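Local coordinates for YkuI protein (Bacillus subtilis, PDB 2BAS) that is a signalling protein with an EAL domain that binds the second messenger cyclic di-GMP and probably acts as a phosphodiesterase on it, at residues N34-L39 with D89-R94; I336-E341 with M413-D418; E342-T347 with E365-W370. All coordinates share one frame; numbering follows the deposited sequence.

Overall arrangement
Contact 1 belongs to the EAL domain, whereas contacts 2 and 3 both lie in the C-terminal signalling domain; in sequence the long helix 271-311 falls between them. The separation is large: the centre of contact 1 is about 68 Å from that of contact 2 and about 67 Å from that of contact 3, on the other side of the chain's centre. Contacts 2 and 3 are neighbours, their centres about 9 Å apart, and contact 3 is nested within the chain loop that contact 2 closes. They meet where Met338 O lies 2.7 Å from Leu346 N, a probable hydrogen bond. Contact 3 also faces the EAL part of the second subunit, where Lys366 meets Glu49 and Glu50 of that subunit.

Contact 1: N34-L39 with D89-R94; sequences NIDDVL and DNRIIR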
loop_
_atom_site.group_PDB
_atom_site.type_symbol
_atom_site.label_atom_id
_atom_site.label_comp_id
_atom_site.label_asym_id
_atom_site.label_seq_id
_atom_site.Cartn_x
_atom_site.Cartn_y
_atom_site.Cartn_z
ATOM N N ASN A 34 -42.412 -2.736 21.187
ATOM C CA ASN A 34 -42.441 -1.272 21.102
ATOM C C ASN A 34 -41.843 -0.760 19.786
ATOM O O ASN A 34 -41.256 0.328 19.729
ATOM C CB ASN A 34 -41.732 -0.634 22.302
ATOM C CG ASN A 34 -42.482 -0.838 23.593
ATOM O OD1 ASN A 34 -43.580 -0.314 23.774
ATOM N ND2 ASN A 34 -41.892 -1.599 24.505
ATOM N N ILE A 35 -42.014 -1.547 18.728
ATOM C CA ILE A 35 -41.445 -1.226 17.422
ATOM C C ILE A 35 -41.786 0.190 16.942
ATOM O O ILE A 35 -41.070 0.750 16.118
ATOM C CB ILE A 35 -41.812 -2.304 16.368
ATOM C CG1 ILE A 35 -40.901 -2.205 15.135
ATOM C CG2 ILE A 35 -43.300 -2.255 16.019
ATOM C CD1 ILE A 35 -40.934 -3.441 14.247
ATOM N N ASP A 36 -42.851 0.771 17.485
ATOM C CA ASP A 36 -43.276 2.132 17.126
ATOM C C ASP A 36 -42.412 3.271 17.703
ATOM O O ASP A 36 -42.314 4.337 17.092
ATOM C CB ASP A 36 -44.751 2.347 17.487
ATOM C CG ASP A 36 -45.675 1.400 16.738
ATOM O OD1 ASP A 36 -45.442 1.159 15.527
ATOM O OD2 ASP A 36 -46.637 0.893 17.361
ATOM N N ASP A 37 -41.796 3.050 18.866
ATOM C CA ASP A 37 -40.927 4.057 19.492
ATOM C C ASP A 37 -39.588 4.186 18.766
ATOM O O ASP A 37 -38.882 5.183 18.909
ATOM C CB ASP A 37 -40.672 3.720 20.968
ATOM C CG ASP A 37 -41.922 3.842 21.834
ATOM O OD1 ASP A 37 -42.767 4.733 21.581
ATOM O OD2 ASP A 37 -42.047 3.049 22.791
ATOM N N VAL A 38 -39.252 3.155 17.997
ATOM C CA VAL A 38 -38.018 3.093 17.216
ATOM C C VAL A 38 -37.911 4.275 16.247
ATOM O O VAL A 38 -38.912 4.690 15.646
ATOM C CB VAL A 38 -37.933 1.742 16.462
ATOM C CG1 VAL A 38 -36.980 1.811 15.300
ATOM C CG2 VAL A 38 -37.538 0.634 17.424
ATOM N N LEU A 39 -36.701 4.815 16.113
ATOM C CA LEU A 39 -36.480 5.971 15.262
ATOM C C LEU A 39 -35.044 6.046 14.730
ATOM O O LEU A 39 -34.124 5.503 15.350
ATOM C CB LEU A 39 -36.837 7.264 16.022
ATOM C CG LEU A 39 -35.961 7.773 17.179
ATOM C CD1 LEU A 39 -36.447 9.134 17.653
ATOM C CD2 LEU A 39 -35.891 6.783 18.356
ATOM N N ASP A 89 -34.875 -3.034 11.249
ATOM C CA ASP A 89 -34.072 -2.328 10.254
ATOM C C ASP A 89 -34.935 -1.603 9.224
ATOM O O ASP A 89 -34.718 -0.427 8.947
ATOM C CB ASP A 89 -33.125 -3.305 9.563
ATOM C CG ASP A 89 -32.070 -2.612 8.731
ATOM O OD1 ASP A 89 -31.422 -1.656 9.242
ATOM O OD2 ASP A 89 -31.885 -3.046 7.564
ATOM N N ASN A 90 -35.926 -2.303 8.682
ATOM C CA ASN A 90 -36.871 -1.717 7.732
ATOM C C ASN A 90 -37.635 -0.499 8.270
ATOM O O ASN A 90 -37.836 0.483 7.552
ATOM C CB ASN A 90 -37.829 -2.787 7.182
ATOM C CG ASN A 90 -37.138 -3.764 6.210
ATOM O OD1 ASN A 90 -36.107 -3.452 5.610
ATOM N ND2 ASN A 90 -37.718 -4.949 6.055
ATOM N N ARG A 91 -38.044 -0.548 9.532
ATOM C CA ARG A 91 -38.732 0.589 10.128
ATOM C C ARG A 91 -37.807 1.809 10.143
ATOM O O ARG A 91 -38.170 2.877 9.646
ATOM C CB ARG A 91 -39.268 0.255 11.530
ATOM C CG ARG A 91 -40.159 1.341 12.166
ATOM C CD ARG A 91 -41.517 1.462 11.479
ATOM N NE ARG A 91 -42.376 0.333 11.814
ATOM C CZ ARG A 91 -43.298 0.345 12.775
ATOM N NH1 ARG A 91 -44.025 -0.741 13.008
ATOM N NH2 ARG A 91 -43.499 1.436 13.503
ATOM N N ILE A 92 -36.604 1.638 10.672
ATOM C CA ILE A 92 -35.637 2.731 10.728
ATOM C C ILE A 92 -35.356 3.353 9.358
ATOM O O ILE A 92 -35.473 4.566 9.207
ATOM C CB ILE A 92 -34.308 2.280 11.357
ATOM C CG1 ILE A 92 -34.524 1.821 12.795
ATOM C CG2 ILE A 92 -33.264 3.402 11.302
ATOM C CD1 ILE A 92 -33.358 0.983 13.312
ATOM N N ILE A 93 -34.984 2.523 8.377
ATOM C CA ILE A 93 -34.640 2.989 7.024
ATOM C C ILE A 93 -35.743 3.827 6.385
ATOM O O ILE A 93 -35.483 4.923 5.878
ATOM C CB ILE A 93 -34.287 1.820 6.074
ATOM C CG1 ILE A 93 -33.125 0.995 6.630
ATOM C CG2 ILE A 93 -33.903 2.345 4.698
ATOM C CD1 ILE A 93 -32.975 -0.386 5.988
ATOM N N ARG A 94 -36.968 3.306 6.413
ATOM C CA ARG A 94 -38.121 3.996 5.839
ATOM C C ARG A 94 -38.392 5.362 6.471
ATOM O O ARG A 94 -38.652 6.332 5.757
ATOM C CB ARG A 94 -39.361 3.110 5.896
ATOM C CG ARG A 94 -39.297 1.949 4.928
ATOM C CD ARG A 94 -40.448 0.972 5.130
ATOM N NE ARG A 94 -40.242 -0.196 4.281
ATOM C CZ ARG A 94 -40.644 -0.301 3.014
ATOM N NH1 ARG A 94 -41.311 0.689 2.424
ATOM N NH2 ARG A 94 -40.378 -1.411 2.335
#
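Arg91 CG stands anti to the backbone N (chi1 -173°), and the chain then bends at both chi2 (70°) and chi3, a folded course that carries its guanidinium from helix 82-100 to the turn around Ile35 and Asp36. Asp36 answers from a CB that points away from the helix; its CG sits beside the backbone N and its carboxylate reaches back to the arginine. Arg91 NH2 donates to Asp36 OD1 at 2.8 Å, and the nearly straight N-H...O angle of 171° supports a salt bridge that is also a directed hydrogen bond. OD1 lies in the guanidinium plane and accepts the bond through its anti lone pair, the one turned away from OD2. Ile35 comes from another direction, with CG1 over one guanidinium face near its rim and CG2 3.4 Å from NH1. Hence the charged group is held at its edge by a carboxylate and touched on a face by an aliphatic branch. Further along, Val38 CG1 meets Ile92 CG1 at 3.5 Å, the two side chains crossing roughly at right angles. Gln95 NE2 extends the helix's hold by bonding to Val38 O. The turn itself is closed by Asp37 N to Asn34 O at 2.9 Å. The turn leading into strand 38-47 is thereby held on helix 82-100, in keeping with the TIM-barrel-like fold of EAL domains.

Contact 2: I336-E341 with M413-D418; sequences IYMCDE and MYLFID
Strands 336-340 and 413-418 run antiparallel, their axes 4.6 Å apart with directions 153° from each other, and Tyr337-Phe416 and Cys339-Tyr414 are the hydrogen-bonded pairs. Tyr337 N gives to Phe416 O at 3.1 Å and Phe416 N to Tyr337 O at 2.8 Å, while Cys339 and Tyr414 exchange a similar pair of bonds. On the face of Tyr337, the Phe416 CB methylene lies over the tyrosine ring, 3.9 Å from its centroid, a CH-pi contact. The two rings are nearly parallel (18°) but so far slid that they barely overlap. Cys339 SG approaches the Phe416 ring obliquely, 3.8 Å from CE1. On the opposite face the contacts between the strands are apolar: Leu415 CD1 touches Ile336 CG2 and Met338 CG, and selenomethionine Met338, bent at chi3, brings CE to within 3.6 Å of SE of selenomethionine Met413. Helix 318-328 packs over this face. Beside Tyr337 and Asp418 a water joins Tyr337 OH, 3.0 Å away, to Asp418 OD1, to which it donates. The Arg335 salt bridge at Asp418 OD2, with the water and Thr404 OG1 at OD1, would probably favour the ionised form of this buried carboxylate.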
loop_
_atom_site.group_PDB
_atom_site.type_symbol
_atom_site.label_atom_id
_atom_site.label_comp_id
_atom_site.label_asym_id
_atom_site.label_seq_id
_atom_site.Cartn_x
_atom_site.Cartn_y
_atom_site.Cartn_z
ATOM N N ILE A 336 28.338 3.629 2.204
ATOM C CA ILE A 336 28.582 4.362 0.949
ATOM C C ILE A 336 28.996 3.390 -0.168
ATOM O O ILE A 336 29.798 2.482 0.073
ATOM C CB ILE A 336 29.654 5.470 1.131
ATOM C CG1 ILE A 336 29.276 6.372 2.307
ATOM C CG2 ILE A 336 29.821 6.316 -0.150
ATOM C CD1 ILE A 336 30.261 7.496 2.595
ATOM N N TYR A 337 28.441 3.592 -1.373
ATOM C CA TYR A 337 28.746 2.793 -2.571
ATOM C C TYR A 337 28.334 3.549 -3.848
ATOM O O TYR A 337 27.556 4.508 -3.774
ATOM C CB TYR A 337 28.046 1.419 -2.514
ATOM C CG TYR A 337 26.525 1.475 -2.505
ATOM C CD1 TYR A 337 25.779 1.263 -3.666
ATOM C CD2 TYR A 337 25.843 1.757 -1.339
ATOM C CE1 TYR A 337 24.372 1.330 -3.640
ATOM C CE2 TYR A 337 24.469 1.831 -1.299
ATOM C CZ TYR A 337 23.730 1.617 -2.436
ATOM O OH TYR A 337 22.357 1.703 -2.328
HETATM N N MSE A 338 28.836 3.097 -5.007
HETATM C CA MSE A 338 28.555 3.699 -6.322
HETATM C C MSE A 338 27.980 2.711 -7.338
HETATM O O MSE A 338 28.374 1.543 -7.355
HETATM C CB MSE A 338 29.835 4.289 -6.924
HETATM C CG MSE A 338 30.212 5.678 -6.454
HETATM SE SE MSE A 338 32.102 6.116 -6.837
HETATM C CE MSE A 338 32.199 5.808 -8.839
ATOM N N CYS A 339 27.097 3.197 -8.215
ATOM C CA CYS A 339 26.478 2.381 -9.271
ATOM C C CYS A 339 26.468 3.110 -10.617
ATOM O O CYS A 339 26.538 4.342 -10.644
ATOM C CB CYS A 339 25.018 2.071 -8.917
ATOM S SG CYS A 339 24.709 1.189 -7.378
ATOM N N ASP A 340 26.327 2.355 -11.717
ATOM C CA ASP A 340 26.226 2.926 -13.083
ATOM C C ASP A 340 24.759 3.146 -13.531
ATOM O O ASP A 340 23.843 2.867 -12.759
ATOM C CB ASP A 340 27.041 2.114 -14.119
ATOM C CG ASP A 340 26.407 0.759 -14.488
ATOM O OD1 ASP A 340 25.286 0.438 -14.018
ATOM O OD2 ASP A 340 27.042 0.006 -15.275
ATOM N N GLU A 341 24.543 3.615 -14.764
ATOM C CA GLU A 341 23.189 3.959 -15.223
ATOM C C GLU A 341 22.163 2.831 -15.041
ATOM O O GLU A 341 20.984 3.093 -14.832
ATOM C CB GLU A 341 23.142 4.401 -16.698
ATOM C CG GLU A 341 24.453 4.692 -17.386
ATOM C CD GLU A 341 24.954 3.496 -18.182
ATOM O OE1 GLU A 341 24.972 2.368 -17.628
ATOM O OE2 GLU A 341 25.330 3.678 -19.368
HETATM N N MSE A 413 27.921 8.243 -13.351
HETATM C CA MSE A 413 28.114 7.386 -12.178
HETATM C C MSE A 413 27.235 7.918 -11.059
HETATM O O MSE A 413 26.834 9.073 -11.079
HETATM C CB MSE A 413 29.580 7.336 -11.751
HETATM C CG MSE A 413 30.464 6.535 -12.676
HETATM SE SE MSE A 413 32.375 6.770 -12.272
HETATM C CE MSE A 413 33.195 5.868 -13.877
ATOM N N TYR A 414 26.910 7.079 -10.091
ATOM C CA TYR A 414 26.008 7.509 -9.047
ATOM C C TYR A 414 26.495 7.062 -7.684
ATOM O O TYR A 414 26.970 5.941 -7.510
ATOM C CB TYR A 414 24.564 7.055 -9.351
ATOM C CG TYR A 414 24.091 7.621 -10.661
ATOM C CD1 TYR A 414 24.264 6.915 -11.848
ATOM C CD2 TYR A 414 23.537 8.894 -10.729
ATOM C CE1 TYR A 414 23.879 7.458 -13.076
ATOM C CE2 TYR A 414 23.142 9.450 -11.951
ATOM C CZ TYR A 414 23.316 8.726 -13.119
ATOM O OH TYR A 414 22.918 9.270 -14.327
ATOM N N LEU A 415 26.369 7.975 -6.730
ATOM C CA LEU A 415 26.886 7.802 -5.403
ATOM C C LEU A 415 25.709 7.681 -4.442
ATOM O O LEU A 415 24.723 8.430 -4.537
ATOM C CB LEU A 415 27.752 9.010 -5.063
ATOM C CG LEU A 415 28.364 9.214 -3.675
ATOM C CD1 LEU A 415 29.499 8.223 -3.404
ATOM C CD2 LEU A 415 28.866 10.661 -3.587
ATOM N N PHE A 416 25.815 6.724 -3.523
ATOM C CA PHE A 416 24.763 6.514 -2.558
ATOM C C PHE A 416 25.357 6.543 -1.165
ATOM O O PHE A 416 26.371 5.879 -0.889
ATOM C CB PHE A 416 24.033 5.216 -2.859
ATOM C CG PHE A 416 23.426 5.186 -4.225
ATOM C CD1 PHE A 416 24.162 4.729 -5.320
ATOM C CD2 PHE A 416 22.138 5.655 -4.431
ATOM C CE1 PHE A 416 23.626 4.729 -6.589
ATOM C CE2 PHE A 416 21.586 5.656 -5.688
ATOM C CZ PHE A 416 22.322 5.190 -6.771
ATOM N N ILE A 417 24.757 7.376 -0.317
ATOM C CA ILE A 417 25.184 7.550 1.064
ATOM C C ILE A 417 23.988 7.295 1.974
ATOM O O ILE A 417 23.021 8.050 1.945
ATOM C CB ILE A 417 25.679 8.968 1.306
ATOM C CG1 ILE A 417 26.840 9.310 0.366
ATOM C CG2 ILE A 417 26.080 9.131 2.738
ATOM C CD1 ILE A 417 27.170 10.799 0.323
ATOM N N ASP A 418 24.049 6.227 2.764
ATOM C CA ASP A 418 22.968 5.889 3.700
ATOM C C ASP A 418 23.215 6.593 5.019
ATOM O O ASP A 418 24.332 6.569 5.525
ATOM C CB ASP A 418 22.880 4.367 3.905
ATOM C CG ASP A 418 22.453 3.616 2.632
ATOM O OD1 ASP A 418 21.893 4.251 1.700
ATOM O OD2 ASP A 418 22.678 2.382 2.566
HETATM O O HOH W 1 20.701 3.004 -0.175
#

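Contact 3: E342-T347 with E365-W370; sequences EGDQLT and EKNWSW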
loop_
_atom_site.group_PDB
_atom_site.type_symbol
_atom_site.label_atom_id
_atom_site.label_comp_id
_atom_site.label_asym_id
_atom_site.label_seq_id
_atom_site.Cartn_x
_atom_site.Cartn_y
_atom_site.Cartn_z
ATOM N N GLU A 342 22.617 1.585 -15.124
ATOM C CA GLU A 342 21.711 0.438 -15.094
ATOM C C GLU A 342 21.575 -0.253 -13.727
ATOM O O GLU A 342 20.939 -1.296 -13.617
ATOM C CB GLU A 342 22.079 -0.554 -16.210
ATOM C CG GLU A 342 21.998 0.087 -17.595
ATOM C CD GLU A 342 22.067 -0.901 -18.744
ATOM O OE1 GLU A 342 21.331 -1.914 -18.707
ATOM O OE2 GLU A 342 22.833 -0.649 -19.706
ATOM N N GLY A 343 22.158 0.332 -12.685
ATOM C CA GLY A 343 22.043 -0.222 -11.352
ATOM C C GLY A 343 23.164 -1.147 -10.924
ATOM O O GLY A 343 23.127 -1.682 -9.812
ATOM N N ASP A 344 24.159 -1.346 -11.791
ATOM C CA ASP A 344 25.306 -2.177 -11.453
ATOM C C ASP A 344 26.237 -1.444 -10.490
ATOM O O ASP A 344 26.714 -0.358 -10.785
ATOM C CB ASP A 344 26.078 -2.592 -12.698
ATOM C CG ASP A 344 25.358 -3.659 -13.519
ATOM O OD1 ASP A 344 24.489 -4.358 -12.955
ATOM O OD2 ASP A 344 25.686 -3.816 -14.731
ATOM N N GLN A 345 26.501 -2.057 -9.344
ATOM C CA GLN A 345 27.391 -1.479 -8.359
ATOM C C GLN A 345 28.836 -1.494 -8.876
ATOM O O GLN A 345 29.360 -2.554 -9.209
ATOM C CB GLN A 345 27.255 -2.232 -7.041
ATOM C CG GLN A 345 27.777 -1.462 -5.867
ATOM C CD GLN A 345 27.248 -1.947 -4.533
ATOM O OE1 GLN A 345 26.078 -2.284 -4.397
ATOM N NE2 GLN A 345 28.103 -1.943 -3.532
ATOM N N LEU A 346 29.455 -0.314 -8.966
ATOM C CA LEU A 346 30.826 -0.154 -9.492
ATOM C C LEU A 346 31.931 -0.377 -8.448
ATOM O O LEU A 346 33.106 -0.475 -8.796
ATOM C CB LEU A 346 31.004 1.248 -10.099
ATOM C CG LEU A 346 30.199 1.693 -11.330
ATOM C CD1 LEU A 346 30.228 3.225 -11.531
ATOM C CD2 LEU A 346 30.652 0.968 -12.600
ATOM N N THR A 347 31.547 -0.437 -7.177
ATOM C CA THR A 347 32.477 -0.550 -6.054
ATOM C C THR A 347 31.978 -1.583 -5.054
ATOM O O THR A 347 30.812 -1.953 -5.073
ATOM C CB THR A 347 32.505 0.763 -5.237
ATOM O OG1 THR A 347 31.177 1.060 -4.778
ATOM C CG2 THR A 347 33.042 1.928 -6.041
ATOM N N GLU A 365 29.321 -5.656 -8.354
ATOM C CA GLU A 365 28.647 -6.432 -9.404
ATOM C C GLU A 365 27.193 -6.818 -9.074
ATOM O O GLU A 365 26.485 -7.340 -9.933
ATOM C CB GLU A 365 29.467 -7.666 -9.798
ATOM C CG GLU A 365 30.747 -7.361 -10.593
ATOM C CD GLU A 365 31.658 -8.572 -10.715
ATOM O OE1 GLU A 365 31.672 -9.405 -9.781
ATOM O OE2 GLU A 365 32.372 -8.692 -11.735
ATOM N N LYS A 366 26.755 -6.558 -7.841
ATOM C CA LYS A 366 25.348 -6.714 -7.471
ATOM C C LYS A 366 24.532 -5.669 -8.229
ATOM O O LYS A 366 25.051 -4.603 -8.561
ATOM C CB LYS A 366 25.142 -6.516 -5.965
ATOM C CG LYS A 366 25.455 -7.707 -5.072
ATOM C CD LYS A 366 25.282 -7.252 -3.614
ATOM C CE LYS A 366 25.796 -8.270 -2.594
ATOM N NZ LYS A 366 24.889 -9.436 -2.450
ATOM N N ASN A 367 23.258 -5.977 -8.491
ATOM C CA ASN A 367 22.380 -5.073 -9.231
ATOM C C ASN A 367 21.195 -4.585 -8.419
ATOM O O ASN A 367 20.500 -5.379 -7.827
ATOM C CB ASN A 367 21.890 -5.727 -10.513
ATOM C CG ASN A 367 21.145 -4.753 -11.396
ATOM O OD1 ASN A 367 19.966 -4.442 -11.176
ATOM N ND2 ASN A 367 21.837 -4.245 -12.391
ATOM N N TRP A 368 20.937 -3.287 -8.416
ATOM C CA TRP A 368 19.883 -2.747 -7.546
ATOM C C TRP A 368 18.649 -2.226 -8.257
ATOM O O TRP A 368 17.799 -1.582 -7.634
ATOM C CB TRP A 368 20.439 -1.649 -6.638
ATOM C CG TRP A 368 21.531 -2.174 -5.793
ATOM C CD1 TRP A 368 22.849 -1.863 -5.875
ATOM C CD2 TRP A 368 21.408 -3.166 -4.759
ATOM N NE1 TRP A 368 23.556 -2.578 -4.938
ATOM C CE2 TRP A 368 22.691 -3.377 -4.236
ATOM C CE3 TRP A 368 20.326 -3.864 -4.200
ATOM C CZ2 TRP A 368 22.934 -4.275 -3.186
ATOM C CZ3 TRP A 368 20.564 -4.752 -3.165
ATOM C CH2 TRP A 368 21.864 -4.963 -2.677
ATOM N N SER A 369 18.530 -2.531 -9.536
ATOM C CA SER A 369 17.493 -1.915 -10.340
ATOM C C SER A 369 16.059 -2.318 -10.008
ATOM O O SER A 369 15.116 -1.637 -10.423
ATOM C CB SER A 369 17.790 -2.100 -11.825
ATOM O OG SER A 369 18.766 -1.147 -12.184
ATOM N N TRP A 370 15.923 -3.414 -9.255
ATOM C CA TRP A 370 14.632 -3.958 -8.844
ATOM C C TRP A 370 14.047 -3.172 -7.666
ATOM O O TRP A 370 12.837 -3.224 -7.440
ATOM C CB TRP A 370 14.778 -5.438 -8.500
ATOM C CG TRP A 370 15.922 -5.649 -7.564
ATOM C CD1 TRP A 370 17.235 -5.806 -7.900
ATOM C CD2 TRP A 370 15.865 -5.659 -6.129
ATOM N NE1 TRP A 370 17.996 -5.922 -6.766
ATOM C CE2 TRP A 370 17.183 -5.843 -5.666
ATOM C CE3 TRP A 370 14.826 -5.537 -5.193
ATOM C CZ2 TRP A 370 17.495 -5.916 -4.297
ATOM C CZ3 TRP A 370 15.135 -5.592 -3.831
ATOM C CH2 TRP A 370 16.458 -5.786 -3.399
#
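Asn367 forms an Asx turn, its OD1 accepting from Ser369 N at 2.9 Å, and the loop it shapes is laid against residues 342-347 with a single backbone bridge between Asp344 and Asn367. The same amide faces across the contact: ND2 donates to Asp344 OD1 at 2.7 Å, with the oxygen near the amide plane but the nitrogen above the carboxylate plane, and the two planes stand 82° apart. A weak second bond runs from ND2 to Glu342 O, which Ser369 OG also grips at 2.6 Å. If an alanine replaced Asn367, Asp344 OD1 would probably be left without this donor and the turn, lacking its acceptor for Ser369 N, would be likely to open. Gly343, at a positive phi (94°), packs its CA near Ser369 OG. Backbone bonds flank the bridge, Trp368 N to Gly343 O at 3.1 Å and Gln345 N to Lys366 O at 3.0 Å. Lys366 turns its amine to Glu49 and Glu50 of the second subunit, so the loop also serves the dimer interface. Gln345 is extended beyond CG, which stands anti to the backbone N, and its amide lies nearly coplanar with the Trp368 indole (29°). There OE1, in the ring plane, accepts the hydrogen bond from Trp368 NE1 at 2.6 Å, while NE2 donates to Thr347 O.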